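Local coordinates for protein nitrite oxidoreductase subunit A (PDB 7B04) that belongs to the molybdopterin oxidoreductase family, is related to NarG, and holds a molybdenum atom, an iron/sulfur cluster and two pterin guanylate ester ligands, at residues A181-I186 with G746-D751; G361-L366 with I487-Y492; T381-L386 with T480-Y485. All coordinates share one frame; numbering follows the deposited sequence.

Interaction 1: residues A181-I186 with G746-D751; sequences ASKGII and GELLRD
Leu748 and Leu749, the two residues that meet Ser182, Lys183 and Ile186, belong to a turn closed by the hydrogen bond from Asp751 N to Gly746 O, at 2.9 Å. Arg750, inside that turn, has positive phi, and the link from residue i+5 back to residue i resembles the 6→1 bond of a Schellman ending. The apolar contact itself has two parts. In the first, Leu748 CD1 rests against Ser182 CB and also against Lys183 CG, with 3.6 Å to each of these two carbons. The extended lysine chain crosses the leucine at about a right angle and meets it through CG. Ser182 keeps its hydroxyl on its own helix, OG bonding to Phe178 O, and offers Leu748 a methylene. In the second part Ile186 and Leu749 meet tip to tip: Ile186 CD1, anti to CA (chi2 170°), lies 3.8 Å from Leu749 CG and touches CD2 of the same leucine. The same methyl reaches Leu748 CB at 4.0 Å. Just past the helix, the Asp751 carboxylate forms a salt bridge with Arg753 and a hydrogen bond with His252. Helix 174-191 thus packs on helix 734-749 near the protein surface, while Val249 of helix 238-254 touches both Ile186 and Leu749, and strand 676-681 of the mixed sheet meets Ala181 and Ile185.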
ATOM      1  N   ALA B 181     -18.578 -31.889   6.097  1.00 29.04           N
ATOM      2  CA  ALA B 181     -17.985 -31.616   4.791  1.00 32.25           C
ATOM      3  C   ALA B 181     -17.710 -32.902   4.020  1.00 36.76           C
ATOM      4  O   ALA B 181     -18.019 -33.001   2.826  1.00 37.26           O
ATOM      5  CB  ALA B 181     -16.701 -30.806   4.960  1.00 32.37           C
ATOM      6  N   SER B 182     -17.133 -33.903   4.688  1.00 32.22           N
ATOM      7  CA  SER B 182     -16.826 -35.160   4.011  1.00 33.75           C
ATOM      8  C   SER B 182     -18.096 -35.877   3.570  1.00 37.72           C
ATOM      9  O   SER B 182     -18.173 -36.376   2.440  1.00 37.73           O
ATOM     10  CB  SER B 182     -15.985 -36.053   4.921  1.00 30.98           C
ATOM     11  OG  SER B 182     -14.715 -35.473   5.166  1.00 28.37           O
ATOM     12  N   LYS B 183     -19.099 -35.943   4.449  1.00 33.95           N
ATOM     13  CA  LYS B 183     -20.371 -36.557   4.080  1.00 28.94           C
ATOM     14  C   LYS B 183     -20.994 -35.851   2.883  1.00 30.56           C
ATOM     15  O   LYS B 183     -21.509 -36.501   1.966  1.00 35.59           O
ATOM     16  CB  LYS B 183     -21.329 -36.542   5.271  1.00 28.00           C
ATOM     17  CG  LYS B 183     -20.977 -37.535   6.366  1.00 27.04           C
ATOM     18  CD  LYS B 183     -21.999 -37.505   7.489  1.00 25.06           C
ATOM     19  CE  LYS B 183     -21.661 -38.515   8.572  1.00 28.56           C
ATOM     20  NZ  LYS B 183     -22.645 -38.482   9.690  1.00 26.32           N
ATOM     21  N   GLY B 184     -20.954 -34.517   2.875  1.00 30.57           N
ATOM     22  CA  GLY B 184     -21.496 -33.778   1.747  1.00 40.49           C
ATOM     23  C   GLY B 184     -20.736 -34.037   0.461  1.00 38.96           C
ATOM     24  O   GLY B 184     -21.332 -34.129  -0.616  1.00 37.40           O
ATOM     25  N   ILE B 185     -19.407 -34.142   0.551  1.00 33.55           N
ATOM     26  CA  ILE B 185     -18.601 -34.434  -0.631  1.00 33.74           C
ATOM     27  C   ILE B 185     -18.992 -35.785  -1.217  1.00 32.77           C
ATOM     28  O   ILE B 185     -19.170 -35.928  -2.432  1.00 32.97           O
ATOM     29  CB  ILE B 185     -17.101 -34.384  -0.288  1.00 26.25           C
ATOM     30  CG1 ILE B 185     -16.661 -32.947  -0.013  1.00 30.30           C
ATOM     31  CG2 ILE B 185     -16.275 -34.986  -1.414  1.00 23.08           C
ATOM     32  CD1 ILE B 185     -15.273 -32.838   0.574  1.00 28.66           C
ATOM     33  N   ILE B 186     -19.146 -36.793  -0.356  1.00 28.18           N
ATOM     34  CA  ILE B 186     -19.506 -38.123  -0.835  1.00 28.67           C
ATOM     35  C   ILE B 186     -20.900 -38.114  -1.448  1.00 30.48           C
ATOM     36  O   ILE B 186     -21.129 -38.706  -2.509  1.00 32.00           O
ATOM     37  CB  ILE B 186     -19.387 -39.152   0.305  1.00 23.84           C
ATOM     38  CG1 ILE B 186     -17.929 -39.281   0.744  1.00 23.79           C
ATOM     39  CG2 ILE B 186     -19.931 -40.503  -0.130  1.00 25.00           C
ATOM     40  CD1 ILE B 186     -17.738 -40.087   2.010  1.00 23.61           C
ATOM     41  N   GLY B 746     -11.461 -40.968   4.396  1.00 33.04           N
ATOM     42  CA  GLY B 746     -11.055 -42.350   4.567  1.00 32.81           C
ATOM     43  C   GLY B 746     -11.765 -43.029   5.718  1.00 33.37           C
ATOM     44  O   GLY B 746     -12.054 -44.227   5.655  1.00 37.77           O
ATOM     45  N   GLU B 747     -12.049 -42.279   6.784  1.00 33.53           N
ATOM     46  CA  GLU B 747     -12.780 -42.844   7.912  1.00 31.89           C
ATOM     47  C   GLU B 747     -14.209 -43.200   7.518  1.00 34.00           C
ATOM     48  O   GLU B 747     -14.727 -44.247   7.922  1.00 36.29           O
ATOM     49  CB  GLU B 747     -12.772 -41.858   9.080  1.00 38.98           C
ATOM     50  CG  GLU B 747     -13.461 -42.363  10.335  1.00 44.95           C
ATOM     51  CD  GLU B 747     -13.389 -41.366  11.475  1.00 46.70           C
ATOM     52  OE1 GLU B 747     -12.803 -40.280  11.281  1.00 38.34           O
ATOM     53  OE2 GLU B 747     -13.920 -41.667  12.565  1.00 64.98           O
ATOM     54  N   LEU B 748     -14.858 -42.344   6.724  1.00 36.46           N
ATOM     55  CA  LEU B 748     -16.220 -42.629   6.286  1.00 33.71           C
ATOM     56  C   LEU B 748     -16.260 -43.711   5.219  1.00 36.02           C
ATOM     57  O   LEU B 748     -17.236 -44.466   5.140  1.00 39.36           O
ATOM     58  CB  LEU B 748     -16.881 -41.357   5.759  1.00 29.81           C
ATOM     59  CG  LEU B 748     -17.133 -40.245   6.777  1.00 35.19           C
ATOM     60  CD1 LEU B 748     -17.681 -39.015   6.080  1.00 34.25           C
ATOM     61  CD2 LEU B 748     -18.083 -40.720   7.864  1.00 32.44           C
ATOM     62  N   LEU B 749     -15.219 -43.811   4.398  1.00 40.17           N
ATOM     63  CA  LEU B 749     -15.176 -44.787   3.319  1.00 39.11           C
ATOM     64  C   LEU B 749     -14.403 -46.045   3.687  1.00 41.15           C
ATOM     65  O   LEU B 749     -14.223 -46.913   2.826  1.00 41.50           O
ATOM     66  CB  LEU B 749     -14.580 -44.154   2.058  1.00 30.57           C
ATOM     67  CG  LEU B 749     -15.482 -43.087   1.436  1.00 33.56           C
ATOM     68  CD1 LEU B 749     -14.832 -42.459   0.214  1.00 31.66           C
ATOM     69  CD2 LEU B 749     -16.840 -43.681   1.088  1.00 26.75           C
ATOM     70  N   ARG B 750     -13.962 -46.170   4.941  1.00 41.87           N
ATOM     71  CA  ARG B 750     -13.200 -47.327   5.414  1.00 36.21           C
ATOM     72  C   ARG B 750     -12.033 -47.629   4.476  1.00 38.05           C
ATOM     73  O   ARG B 750     -11.807 -48.766   4.056  1.00 43.27           O
ATOM     74  CB  ARG B 750     -14.109 -48.546   5.584  1.00 35.66           C
ATOM     75  CG  ARG B 750     -15.491 -48.205   6.121  1.00 43.69           C
ATOM     76  CD  ARG B 750     -15.811 -48.970   7.394  1.00 43.97           C
ATOM     77  N   ASP B 751     -11.286 -46.580   4.149  1.00 35.42           N
ATOM     78  CA  ASP B 751     -10.165 -46.658   3.226  1.00 35.20           C
ATOM     79  C   ASP B 751      -8.936 -46.068   3.896  1.00 37.64           C
ATOM     80  O   ASP B 751      -8.994 -44.968   4.453  1.00 49.90           O
ATOM     81  CB  ASP B 751     -10.472 -45.911   1.922  1.00 42.83           C
ATOM     82  CG  ASP B 751      -9.828 -46.558   0.713  1.00 44.66           C
ATOM     83  OD1 ASP B 751     -10.517 -47.324   0.006  1.00 44.66           O
ATOM     84  OD2 ASP B 751      -8.633 -46.297   0.466  1.00 44.27           O
TER

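Interaction 2: residues G361-L366 with I487-Y492; sequences GITKIL and IHLRDY
Lys364 and Leu489 meet through their CB atoms where two helices pack within the molybdopterin oxidoreductase family region, helix 355-368 lying against the C-terminal end of helix 481-488 and the 3-10 turn that follows it. Their first torsions differ. Lys364 CG is anti to the backbone N (chi1 174°), whereas Leu489 CG stands beside its own N, anti to the carbonyl carbon. The two side chains touch at their bases, CB of Lys364 to CB of Leu489 at 4.1 Å, and then part. The leucine runs back over the helix backbone, its CD1 lying 3.8 Å from Lys364 CA and also touching Thr363 CG2. The lysine runs the other way: CD sits 3.2 Å from Leu489 O and 3.3 Å from Tyr492 O, the carbonyls at the start of the 3-10 turn and just after it. Only at chi4 (63°) does the chain bend, and NZ, 4.0 Å from Leu489 O, forms a salt bridge with Asp368 of its own helix. Tyr492 contributes mainly its backbone here. Its ring leads away from helix segment 361-366, with His488 O in plane at the ring edge, and its OH bonds to His847 N. Thr363, whose OG1 bonds to Phe359 O, also faces helix 544-548. At the glycine end of the contact, where there is no side chain, Gly361 CA approaches Tyr492 O to 3.8 Å.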
ATOM      1  N   GLY B 361       2.370   1.464 -35.139  1.00 56.55           N
ATOM      2  CA  GLY B 361       2.888   2.684 -35.737  1.00 52.65           C
ATOM      3  C   GLY B 361       4.382   2.842 -35.529  1.00 52.75           C
ATOM      4  O   GLY B 361       5.095   3.323 -36.413  1.00 60.88           O
ATOM      5  N   ILE B 362       4.877   2.438 -34.357  1.00 50.71           N
ATOM      6  CA  ILE B 362       6.311   2.512 -34.095  1.00 50.48           C
ATOM      7  C   ILE B 362       7.052   1.460 -34.911  1.00 48.07           C
ATOM      8  O   ILE B 362       8.163   1.701 -35.400  1.00 44.83           O
ATOM      9  CB  ILE B 362       6.586   2.364 -32.586  1.00 46.98           C
ATOM     10  CG1 ILE B 362       5.951   3.523 -31.816  1.00 50.38           C
ATOM     11  CG2 ILE B 362       8.080   2.304 -32.312  1.00 48.61           C
ATOM     12  CD1 ILE B 362       5.972   3.343 -30.315  1.00 45.81           C
ATOM     13  N   THR B 363       6.445   0.283 -35.083  1.00 50.89           N
ATOM     14  CA  THR B 363       7.041  -0.738 -35.939  1.00 49.97           C
ATOM     15  C   THR B 363       7.153  -0.245 -37.376  1.00 50.64           C
ATOM     16  O   THR B 363       8.148  -0.518 -38.058  1.00 46.03           O
ATOM     17  CB  THR B 363       6.216  -2.025 -35.875  1.00 45.21           C
ATOM     18  OG1 THR B 363       6.117  -2.463 -34.516  1.00 42.56           O
ATOM     19  CG2 THR B 363       6.863  -3.121 -36.708  1.00 44.01           C
ATOM     20  N   LYS B 364       6.142   0.488 -37.850  1.00 53.37           N
ATOM     21  CA  LYS B 364       6.203   1.053 -39.194  1.00 52.62           C
ATOM     22  C   LYS B 364       7.352   2.044 -39.324  1.00 54.56           C
ATOM     23  O   LYS B 364       8.049   2.068 -40.344  1.00 56.98           O
ATOM     24  CB  LYS B 364       4.874   1.724 -39.542  1.00 52.41           C
ATOM     25  CG  LYS B 364       4.893   2.468 -40.865  1.00 50.74           C
ATOM     26  CD  LYS B 364       3.534   3.062 -41.189  1.00 57.61           C
ATOM     27  CE  LYS B 364       3.631   4.037 -42.349  1.00 57.35           C
ATOM     28  NZ  LYS B 364       4.077   3.358 -43.597  1.00 56.27           N
ATOM     29  N   ILE B 365       7.564   2.872 -38.299  1.00 48.58           N
ATOM     30  CA  ILE B 365       8.668   3.825 -38.332  1.00 44.39           C
ATOM     31  C   ILE B 365      10.006   3.094 -38.330  1.00 50.89           C
ATOM     32  O   ILE B 365      10.970   3.532 -38.968  1.00 53.12           O
ATOM     33  CB  ILE B 365       8.553   4.814 -37.157  1.00 42.46           C
ATOM     34  CG1 ILE B 365       7.249   5.609 -37.250  1.00 44.47           C
ATOM     35  CG2 ILE B 365       9.742   5.766 -37.130  1.00 38.46           C
ATOM     36  CD1 ILE B 365       6.935   6.421 -36.010  1.00 46.29           C
ATOM     37  N   LEU B 366      10.088   1.966 -37.620  1.00 51.22           N
ATOM     38  CA  LEU B 366      11.343   1.222 -37.568  1.00 57.58           C
ATOM     39  C   LEU B 366      11.674   0.567 -38.902  1.00 62.62           C
ATOM     40  O   LEU B 366      12.852   0.337 -39.200  1.00 61.27           O
ATOM     41  CB  LEU B 366      11.285   0.167 -36.464  1.00 48.59           C
ATOM     42  CG  LEU B 366      11.271   0.710 -35.036  1.00 51.09           C
ATOM     43  CD1 LEU B 366      11.044  -0.421 -34.055  1.00 48.78           C
ATOM     44  CD2 LEU B 366      12.565   1.448 -34.729  1.00 47.07           C
ATOM     45  N   ILE B 487       2.948  -4.308 -46.146  1.00 53.13           N
ATOM     46  CA  ILE B 487       1.617  -4.019 -46.651  1.00 58.16           C
ATOM     47  C   ILE B 487       0.614  -3.951 -45.512  1.00 57.76           C
ATOM     48  O   ILE B 487      -0.400  -3.252 -45.617  1.00 49.86           O
ATOM     49  CB  ILE B 487       1.229  -5.032 -47.744  1.00 60.72           C
ATOM     50  CG1 ILE B 487       2.487  -5.418 -48.526  1.00 61.82           C
ATOM     51  CG2 ILE B 487       0.251  -4.396 -48.704  1.00 58.23           C
ATOM     52  CD1 ILE B 487       2.254  -6.281 -49.744  1.00 65.72           C
ATOM     53  N   HIS B 488       0.846  -4.683 -44.422  1.00 60.99           N
ATOM     54  CA  HIS B 488      -0.079  -4.591 -43.292  1.00 55.54           C
ATOM     55  C   HIS B 488       0.003  -3.219 -42.634  1.00 55.88           C
ATOM     56  O   HIS B 488      -1.013  -2.668 -42.201  1.00 59.67           O
ATOM     57  CB  HIS B 488       0.208  -5.674 -42.248  1.00 50.82           C
ATOM     58  CG  HIS B 488      -0.779  -5.696 -41.117  1.00 63.45           C
ATOM     59  ND1 HIS B 488      -2.142  -5.607 -41.315  1.00 61.23           N
ATOM     60  CD2 HIS B 488      -0.597  -5.764 -39.777  1.00 59.80           C
ATOM     61  CE1 HIS B 488      -2.754  -5.643 -40.146  1.00 64.54           C
ATOM     62  NE2 HIS B 488      -1.840  -5.736 -39.197  1.00 64.13           N
ATOM     63  N   LEU B 489       1.203  -2.643 -42.560  1.00 58.71           N
ATOM     64  CA  LEU B 489       1.432  -1.416 -41.810  1.00 62.35           C
ATOM     65  C   LEU B 489       1.015  -0.153 -42.557  1.00 60.51           C
ATOM     66  O   LEU B 489       1.232   0.949 -42.029  1.00 55.41           O
ATOM     67  CB  LEU B 489       2.914  -1.326 -41.444  1.00 59.07           C
ATOM     68  CG  LEU B 489       3.432  -2.325 -40.410  1.00 58.94           C
ATOM     69  CD1 LEU B 489       4.957  -2.367 -40.395  1.00 54.29           C
ATOM     70  CD2 LEU B 489       2.895  -1.970 -39.037  1.00 59.61           C
ATOM     71  N   ARG B 490       0.410  -0.274 -43.741  1.00 61.09           N
ATOM     72  CA  ARG B 490      -0.058   0.908 -44.463  1.00 60.69           C
ATOM     73  C   ARG B 490      -1.245   1.576 -43.779  1.00 64.00           C
ATOM     74  O   ARG B 490      -1.516   2.756 -44.035  1.00 62.43           O
ATOM     75  CB  ARG B 490      -0.430   0.535 -45.899  1.00 57.23           C
ATOM     76  N   ASP B 491      -1.989   0.833 -42.960  1.00 60.16           N
ATOM     77  CA  ASP B 491      -3.102   1.380 -42.197  1.00 65.23           C
ATOM     78  C   ASP B 491      -2.666   2.016 -40.891  1.00 64.04           C
ATOM     79  O   ASP B 491      -3.507   2.542 -40.155  1.00 61.87           O
ATOM     80  CB  ASP B 491      -4.147   0.307 -41.920  1.00 66.85           C
ATOM     81  CG  ASP B 491      -4.699  -0.288 -43.194  1.00 59.06           C
ATOM     82  OD1 ASP B 491      -4.189   0.050 -44.285  1.00 64.39           O
ATOM     83  OD2 ASP B 491      -5.659  -1.068 -43.113  1.00 56.59           O
ATOM     84  N   TYR B 492      -1.385   1.944 -40.571  1.00 62.32           N
ATOM     85  CA  TYR B 492      -0.856   2.456 -39.322  1.00 57.24           C
ATOM     86  C   TYR B 492       0.134   3.582 -39.580  1.00 51.95           C
ATOM     87  O   TYR B 492       1.195   3.680 -38.946  1.00 45.60           O
ATOM     88  CB  TYR B 492      -0.264   1.312 -38.516  1.00 55.85           C
ATOM     89  CG  TYR B 492      -1.390   0.391 -38.116  1.00 57.68           C
ATOM     90  CD1 TYR B 492      -2.120   0.633 -36.963  1.00 52.40           C
ATOM     91  CD2 TYR B 492      -1.800  -0.646 -38.944  1.00 61.54           C
ATOM     92  CE1 TYR B 492      -3.176  -0.171 -36.613  1.00 56.42           C
ATOM     93  CE2 TYR B 492      -2.862  -1.453 -38.602  1.00 61.64           C
ATOM     94  CZ  TYR B 492      -3.547  -1.212 -37.432  1.00 59.21           C
ATOM     95  OH  TYR B 492      -4.612  -2.007 -37.066  1.00 55.42           O
TER

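Interaction 3: residues T381-L386 with T480-Y485; sequences TDFPLL and TLLEMY
Phe383 forms the apolar centre, its ring set among Leu481, Leu482 and Tyr485. It points an edge toward the face of Tyr485 in an offset edge-to-face pair, with ring centroids 5.7 Å apart and planes at 70°. Phe383 CD1 touches Leu481 CG and Leu482 CB, both at 4.0 Å, while Leu482 N lies at the ring edge, in plane. Helix 544-548 adds Leu544 and Leu548 to this cluster. Further out, Leu386 CD2 packs on Thr480 CG2 at 3.5 Å, the two side chains crossing obliquely. Asp382 lays its carboxylate against the CD2 methyl of Leu481; its strongest polar partner is Ala830 N, which donates to OD2. At the polar edge Leu481 N gives a weak hydrogen bond to Leu385 O (3.4 Å). Thr480 OG1, placed between the backbone N and carbonyl carbon by chi1 of 70°, accepts from Glu483 N at 2.8 Å and is also bonded to Leu462 O. A type I turn from Asp382 to Leu385 leads into Leu386, which forms an antiparallel non-hydrogen-bonded pair with Thr480; the whole is a strand-to-helix junction with a threonine N-cap on helix 481-488.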
ATOM      1  N   THR B 381      13.919 -14.924 -35.591  1.00 56.76           N
ATOM      2  CA  THR B 381      12.623 -14.308 -35.841  1.00 56.34           C
ATOM      3  C   THR B 381      11.964 -14.954 -37.052  1.00 57.41           C
ATOM      4  O   THR B 381      12.644 -15.455 -37.952  1.00 62.17           O
ATOM      5  CB  THR B 381      12.762 -12.789 -36.034  1.00 54.76           C
ATOM      6  OG1 THR B 381      13.655 -12.266 -35.041  1.00 56.69           O
ATOM      7  CG2 THR B 381      11.416 -12.109 -35.860  1.00 52.59           C
ATOM      8  N   ASP B 382      10.630 -14.914 -37.080  1.00 56.83           N
ATOM      9  CA  ASP B 382       9.875 -15.500 -38.179  1.00 53.87           C
ATOM     10  C   ASP B 382       9.752 -14.586 -39.397  1.00 56.64           C
ATOM     11  O   ASP B 382       9.181 -15.017 -40.404  1.00 59.30           O
ATOM     12  CB  ASP B 382       8.489 -15.958 -37.703  1.00 54.54           C
ATOM     13  CG  ASP B 382       7.540 -14.811 -37.411  1.00 58.18           C
ATOM     14  OD1 ASP B 382       7.985 -13.648 -37.318  1.00 63.47           O
ATOM     15  OD2 ASP B 382       6.327 -15.085 -37.273  1.00 51.85           O
ATOM     16  N   PHE B 383      10.235 -13.342 -39.327  1.00 56.45           N
ATOM     17  CA  PHE B 383      10.082 -12.432 -40.462  1.00 55.91           C
ATOM     18  C   PHE B 383      10.664 -12.985 -41.759  1.00 58.06           C
ATOM     19  O   PHE B 383      10.007 -12.836 -42.804  1.00 64.56           O
ATOM     20  CB  PHE B 383      10.727 -11.072 -40.158  1.00 57.29           C
ATOM     21  CG  PHE B 383       9.867 -10.145 -39.349  1.00 56.30           C
ATOM     22  CD1 PHE B 383       8.721  -9.583 -39.886  1.00 52.72           C
ATOM     23  CD2 PHE B 383      10.230  -9.804 -38.060  1.00 56.15           C
ATOM     24  CE1 PHE B 383       7.942  -8.719 -39.138  1.00 54.34           C
ATOM     25  CE2 PHE B 383       9.459  -8.945 -37.308  1.00 48.80           C
ATOM     26  CZ  PHE B 383       8.314  -8.400 -37.847  1.00 49.08           C
ATOM     27  N   PRO B 384      11.848 -13.615 -41.784  1.00 58.33           N
ATOM     28  CA  PRO B 384      12.346 -14.161 -43.055  1.00 57.37           C
ATOM     29  C   PRO B 384      11.500 -15.298 -43.601  1.00 57.82           C
ATOM     30  O   PRO B 384      11.551 -15.554 -44.810  1.00 67.19           O
ATOM     31  CB  PRO B 384      13.762 -14.638 -42.705  1.00 55.37           C
ATOM     32  CG  PRO B 384      13.734 -14.858 -41.236  1.00 61.67           C
ATOM     33  CD  PRO B 384      12.846 -13.778 -40.709  1.00 62.44           C
ATOM     34  N   LEU B 385      10.753 -16.003 -42.755  1.00 53.90           N
ATOM     35  CA  LEU B 385       9.957 -17.134 -43.215  1.00 55.17           C
ATOM     36  C   LEU B 385       8.873 -16.664 -44.189  1.00 60.61           C
ATOM     37  O   LEU B 385       8.246 -15.627 -43.984  1.00 60.96           O
ATOM     38  CB  LEU B 385       9.341 -17.856 -42.009  1.00 53.01           C
ATOM     39  CG  LEU B 385      10.252 -18.869 -41.301  1.00 50.24           C
ATOM     40  CD1 LEU B 385      11.353 -18.190 -40.492  1.00 49.85           C
ATOM     41  CD2 LEU B 385       9.436 -19.799 -40.418  1.00 43.27           C
ATOM     42  N   LEU B 386       8.721 -17.413 -45.285  1.00 64.05           N
ATOM     43  CA  LEU B 386       7.793 -17.113 -46.409  1.00 67.82           C
ATOM     44  C   LEU B 386       6.359 -17.557 -46.100  1.00 67.41           C
ATOM     45  O   LEU B 386       6.196 -18.643 -45.543  1.00 61.86           O
ATOM     46  CB  LEU B 386       8.337 -17.809 -47.657  1.00 63.92           C
ATOM     47  CG  LEU B 386       9.583 -17.176 -48.270  1.00 67.66           C
ATOM     48  CD1 LEU B 386       9.660 -17.436 -49.756  1.00 63.51           C
ATOM     49  CD2 LEU B 386       9.598 -15.689 -48.033  1.00 70.46           C
ATOM     50  N   THR B 480       7.681 -12.601 -48.125  1.00 69.72           N
ATOM     51  CA  THR B 480       8.178 -12.570 -46.757  1.00 60.36           C
ATOM     52  C   THR B 480       7.152 -11.950 -45.815  1.00 63.23           C
ATOM     53  O   THR B 480       6.379 -11.066 -46.195  1.00 65.34           O
ATOM     54  CB  THR B 480       9.493 -11.793 -46.672  1.00 61.81           C
ATOM     55  OG1 THR B 480       9.251 -10.401 -46.895  1.00 59.82           O
ATOM     56  CG2 THR B 480      10.489 -12.290 -47.709  1.00 63.30           C
ATOM     57  N   LEU B 481       7.146 -12.441 -44.571  1.00 58.77           N
ATOM     58  CA  LEU B 481       6.306 -11.836 -43.542  1.00 57.54           C
ATOM     59  C   LEU B 481       6.592 -10.348 -43.410  1.00 57.34           C
ATOM     60  O   LEU B 481       5.676  -9.547 -43.187  1.00 55.50           O
ATOM     61  CB  LEU B 481       6.513 -12.538 -42.199  1.00 55.03           C
ATOM     62  CG  LEU B 481       5.704 -11.944 -41.043  1.00 61.01           C
ATOM     63  CD1 LEU B 481       4.205 -12.041 -41.312  1.00 53.88           C
ATOM     64  CD2 LEU B 481       6.068 -12.605 -39.721  1.00 58.20           C
ATOM     65  N   LEU B 482       7.859  -9.959 -43.558  1.00 55.68           N
ATOM     66  CA  LEU B 482       8.204  -8.543 -43.510  1.00 58.40           C
ATOM     67  C   LEU B 482       7.565  -7.788 -44.669  1.00 59.97           C
ATOM     68  O   LEU B 482       7.052  -6.676 -44.486  1.00 61.45           O
ATOM     69  CB  LEU B 482       9.723  -8.380 -43.527  1.00 56.68           C
ATOM     70  CG  LEU B 482      10.301  -7.118 -42.889  1.00 56.97           C
ATOM     71  CD1 LEU B 482      11.682  -7.402 -42.324  1.00 58.58           C
ATOM     72  CD2 LEU B 482      10.363  -5.988 -43.898  1.00 59.59           C
ATOM     73  N   GLU B 483       7.589  -8.371 -45.871  1.00 58.83           N
ATOM     74  CA  GLU B 483       6.848  -7.780 -46.980  1.00 63.76           C
ATOM     75  C   GLU B 483       5.363  -7.691 -46.656  1.00 58.06           C
ATOM     76  O   GLU B 483       4.730  -6.659 -46.904  1.00 60.02           O
ATOM     77  CB  GLU B 483       7.077  -8.570 -48.269  1.00 58.69           C
ATOM     78  CG  GLU B 483       8.387  -8.236 -48.975  1.00 58.03           C
ATOM     79  CD  GLU B 483       8.402  -6.840 -49.572  1.00 63.74           C
ATOM     80  OE1 GLU B 483       7.329  -6.350 -49.984  1.00 68.82           O
ATOM     81  OE2 GLU B 483       9.491  -6.230 -49.627  1.00 62.57           O
ATOM     82  N   MET B 484       4.824  -8.792 -46.146  1.00 51.68           N
ATOM     83  CA  MET B 484       3.402  -8.814 -45.756  1.00 55.43           C
ATOM     84  C   MET B 484       3.236  -7.781 -44.644  1.00 61.19           C
ATOM     85  O   MET B 484       2.255  -7.048 -44.662  1.00 62.96           O
ATOM     86  CB  MET B 484       2.973 -10.199 -45.276  1.00 49.05           C
ATOM     87  CG  MET B 484       2.956 -11.240 -46.368  1.00 52.53           C
ATOM     88  SD  MET B 484       1.862 -12.631 -46.056  1.00 58.38           S
ATOM     89  CE  MET B 484       0.549 -12.314 -47.220  1.00 40.61           C
ATOM     90  N   TYR B 485       4.196  -7.672 -43.732  1.00 51.56           N
ATOM     91  CA  TYR B 485       4.031  -6.632 -42.685  1.00 57.54           C
ATOM     92  C   TYR B 485       4.063  -5.234 -43.310  1.00 60.22           C
ATOM     93  O   TYR B 485       3.313  -4.368 -42.870  1.00 61.29           O
ATOM     94  CB  TYR B 485       4.955  -6.859 -41.490  1.00 55.01           C
ATOM     95  CG  TYR B 485       4.260  -7.478 -40.307  1.00 54.17           C
ATOM     96  CD1 TYR B 485       3.510  -6.722 -39.429  1.00 51.24           C
ATOM     97  CD2 TYR B 485       4.321  -8.833 -40.090  1.00 55.04           C
ATOM     98  CE1 TYR B 485       2.860  -7.291 -38.353  1.00 50.69           C
ATOM     99  CE2 TYR B 485       3.670  -9.418 -39.024  1.00 57.39           C
ATOM    100  CZ  TYR B 485       2.936  -8.650 -38.153  1.00 54.58           C
ATOM    101  OH  TYR B 485       2.310  -9.264 -37.117  1.00 50.93           O
TER

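How the interactions relate
Interaction 1 stands apart from the other two: its centre is about 62 Å from that of interaction 2 and about 59 Å from that of interaction 3, on the opposite side of the chain's centre. Interactions 2 and 3 are neighbours, with centres about 14 Å apart, and share helix 481-488: its start packs on the turn at 381-386, and its end, with the 3-10 turn beyond, on helix 355-368. Along the chain the contacts are nested, interaction 3 inside the loop closed by interaction 2, and both inside that closed by interaction 1. One short helix is therefore anchored at both ends, while 181-186 with 746-751 joins sequence-distant helices near the surface on the far side of the chain's centre.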